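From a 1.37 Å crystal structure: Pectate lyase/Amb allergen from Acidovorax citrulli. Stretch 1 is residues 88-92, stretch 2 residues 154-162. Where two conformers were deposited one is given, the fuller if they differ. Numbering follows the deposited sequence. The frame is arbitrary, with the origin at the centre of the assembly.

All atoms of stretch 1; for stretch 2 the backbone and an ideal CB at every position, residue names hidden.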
# COMPACT_ATOMS: atom_id res chain seq x y z
N ASP A 88 3.71 14.61 -5.74
CA ASP A 88 3.92 14.30 -4.33
C ASP A 88 3.93 15.62 -3.58
O ASP A 88 4.79 16.48 -3.81
CB ASP A 88 5.27 13.60 -4.19
CG ASP A 88 5.53 13.07 -2.78
OD1 ASP A 88 4.69 13.27 -1.88
OD2 ASP A 88 6.61 12.48 -2.58
N LEU A 89 3.00 15.77 -2.64
CA LEU A 89 2.92 17.01 -1.86
C LEU A 89 3.84 17.04 -0.65
O LEU A 89 4.05 18.11 -0.09
CB LEU A 89 1.48 17.29 -1.42
CG LEU A 89 0.48 17.52 -2.56
CD1 LEU A 89 -0.91 17.72 -1.99
CD2 LEU A 89 0.91 18.71 -3.45
N ASN A 90 4.38 15.89 -0.24
CA ASN A 90 5.23 15.83 0.96
C ASN A 90 6.69 16.00 0.55
O ASN A 90 7.53 15.12 0.77
CB ASN A 90 4.99 14.53 1.73
CG ASN A 90 5.66 14.52 3.10
OD1 ASN A 90 5.56 15.48 3.85
ND2 ASN A 90 6.35 13.44 3.41
N VAL A 91 6.98 17.15 -0.07
CA VAL A 91 8.32 17.46 -0.58
C VAL A 91 8.70 18.90 -0.27
O VAL A 91 7.81 19.74 -0.08
CB VAL A 91 8.45 17.21 -2.09
CG1 VAL A 91 8.02 15.78 -2.44
CG2 VAL A 91 7.62 18.23 -2.89
N ASP A 92 9.99 19.18 -0.24
CA ASP A 92 10.45 20.53 0.06
C ASP A 92 10.51 21.40 -1.21
O ASP A 92 10.01 20.99 -2.27
CB ASP A 92 11.78 20.53 0.84
CG ASP A 92 12.95 20.02 0.02
OD1 ASP A 92 12.84 19.94 -1.23
OD2 ASP A 92 14.02 19.73 0.60
N UNK A 154 5.45 22.37 10.72
CA UNK A 154 6.18 22.43 9.46
C UNK A 154 5.54 21.49 8.43
O UNK A 154 5.33 21.90 7.30
CB UNK A 154 7.65 22.07 9.68
N UNK A 155 5.21 20.26 8.81
CA UNK A 155 4.54 19.39 7.85
C UNK A 155 3.22 19.99 7.35
O UNK A 155 2.94 19.93 6.16
CB UNK A 155 4.28 18.02 8.48
N UNK A 156 2.45 20.57 8.26
CA UNK A 156 1.20 21.22 7.87
C UNK A 156 1.43 22.27 6.78
O UNK A 156 0.70 22.32 5.78
CB UNK A 156 0.54 21.87 9.09
N UNK A 157 2.47 23.08 6.95
CA UNK A 157 2.76 24.15 6.01
C UNK A 157 3.32 23.64 4.67
O UNK A 157 3.30 24.36 3.67
CB UNK A 157 3.75 25.13 6.64
N UNK A 158 3.76 22.38 4.64
CA UNK A 158 4.22 21.77 3.40
C UNK A 158 3.07 21.06 2.68
O UNK A 158 2.86 21.25 1.49
CB UNK A 158 5.36 20.79 3.68
N UNK A 159 2.34 20.21 3.40
CA UNK A 159 1.41 19.31 2.73
C UNK A 159 0.05 19.94 2.45
O UNK A 159 -0.73 19.39 1.67
CB UNK A 159 1.22 18.05 3.58
N UNK A 160 -0.25 21.07 3.11
CA UNK A 160 -1.52 21.76 2.89
C UNK A 160 -1.39 22.78 1.77
O UNK A 160 -0.48 23.62 1.81
CB UNK A 160 -1.99 22.44 4.17
N UNK A 161 -2.28 22.70 0.78
CA UNK A 161 -2.19 23.51 -0.42
C UNK A 161 -3.47 24.33 -0.57
O UNK A 161 -4.57 23.77 -0.66
CB UNK A 161 -1.95 22.63 -1.65
N UNK A 162 -3.34 25.65 -0.56
CA UNK A 162 -4.49 26.55 -0.64
C UNK A 162 -5.04 26.63 -2.07
O UNK A 162 -4.31 26.95 -3.02
CB UNK A 162 -4.10 27.95 -0.15

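Position 154 lies on the helix with nothing of stretch 1 within 5.5 Å of its ideal CB, so this contact sets no demand beyond helical phi/psi; the deposited residue is Leu-154, which does not reach across.

Position 155 is more telling. Its CA-to-CB bond runs sideways to stretch 1, and the ideal CB stands 5.4 Å from Asn-90 OD1. That is too far for a short side chain, but a long one bearing a donor could turn back to the amide oxygen: glutamine would do, and lysine or arginine might if their charge were tolerated. The residue is Gln-155. With chi1 and chi2 both t, its chain extends until Gln-155 NE2 gives a hydrogen bond to Asn-90 OD1 at 3.3 Å, with an N-H...acceptor angle of 161°. Within stretch 1, Asn-90 N donates to Asp-88 OD1 at 3.1 Å, which fastens the backbone from which the Asn-90 side chain, chi1 t, leaves sideways, its end coming nearer the helix.

Positions 156 and 157 are out of reach, and stretch 1 leaves the choice open. They are Arg-156 and Arg-157, and both touch a crystal neighbour.

At 158 the CA-to-CB bond points toward stretch 1, and what it meets is mainly backbone oxygen: the ideal CB is 4.6 Å from Val-91 O and 4.8 Å from Leu-89 O. A small donor such as serine or threonine could be considered for these acceptors, while a compact apolar residue such as alanine or valine would simply pack. Val-158, chi1 t, takes the packing solution. Val-158 CG1 lies 3.3 Å from Val-91 O and 3.6 Å from Leu-89 O. The price is visible in Val-91 O, which the contact buries without a hydrogen-bonding partner; Leu-89 O at least receives a weak bond from Val-91 N.

At 159 the CA atoms of the two stretches come nearest, 5.4 Å between the CA of 159 and the CA of Leu-89. The CB points sideways, and the ideal CB of 159 is 4.6 Å from Leu-89 O and 5.1 Å from Asn-90 OD1, which again suits a modest side chain, apolar or hydroxyl-bearing. It is Val-159, chi1 m, whose CG1 comes within 3.5 Å of Asn-90 OD1, beside the amide hydrogen bond. Its carbonyl matters too, since Leu-89 CD1 rests 4.0 Å from Val-159 O.

At 160 the chain leaves helical phi/psi and the CB points away, so the local turn rather than stretch 1 is the likelier guide; a small hydroxyl residue could bond back to the helix. Thr-160 does so, OG1 donating to Arg-156 O at 2.8 Å.

At 161, in extended conformation, the CB again points toward stretch 1, and the ideal CB of 161 is 5.0 Å from Leu-89 CD1. An apolar neighbour invites valine, isoleucine or leucine. Ile-161 answers with CG1 3.9 Å from Leu-89 CD2.

Position 162 is out of range and free of this contact's rules; it is Ser-162.

Stretch 2 154-162: LQRRVVTIS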
# COMPACT_ATOMS: atom_id res chain seq x y z
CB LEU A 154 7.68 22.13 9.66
CG LEU A 154 8.54 22.16 8.39
CD1 LEU A 154 8.40 23.50 7.66
CD2 LEU A 154 9.99 21.87 8.71
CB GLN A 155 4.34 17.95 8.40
CG GLN A 155 3.69 17.04 7.37
CD GLN A 155 3.78 15.57 7.70
OE1 GLN A 155 3.49 15.17 8.83
NE2 GLN A 155 4.23 14.76 6.74
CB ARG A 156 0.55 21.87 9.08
CG ARG A 156 -0.80 22.48 8.76
CD ARG A 156 -1.38 23.22 9.96
NE ARG A 156 -1.76 22.36 11.09
CZ ARG A 156 -2.92 21.72 11.21
NH1 ARG A 156 -3.83 21.79 10.25
NH2 ARG A 156 -3.18 21.02 12.30
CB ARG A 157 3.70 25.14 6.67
CG ARG A 157 3.00 25.87 7.85
CD ARG A 157 3.92 26.71 8.73
NE ARG A 157 4.42 27.85 7.99
CZ ARG A 157 5.69 28.01 7.66
NH1 ARG A 157 6.57 27.10 8.04
NH2 ARG A 157 6.08 29.08 6.96
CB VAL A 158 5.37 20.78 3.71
CG1 VAL A 158 5.74 19.97 2.48
CG2 VAL A 158 6.58 21.54 4.21
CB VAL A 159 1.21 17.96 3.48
CG1 VAL A 159 2.56 17.26 3.71
CG2 VAL A 159 0.45 18.16 4.80
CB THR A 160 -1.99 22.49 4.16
OG1 THR A 160 -1.99 21.58 5.26
CG2 THR A 160 -3.38 23.01 3.98
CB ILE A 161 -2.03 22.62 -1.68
CG1 ILE A 161 -0.82 21.68 -1.55
CG2 ILE A 161 -1.94 23.49 -2.93
CD1 ILE A 161 0.53 22.37 -1.50
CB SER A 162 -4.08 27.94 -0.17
OG SER A 162 -5.18 28.81 -0.16
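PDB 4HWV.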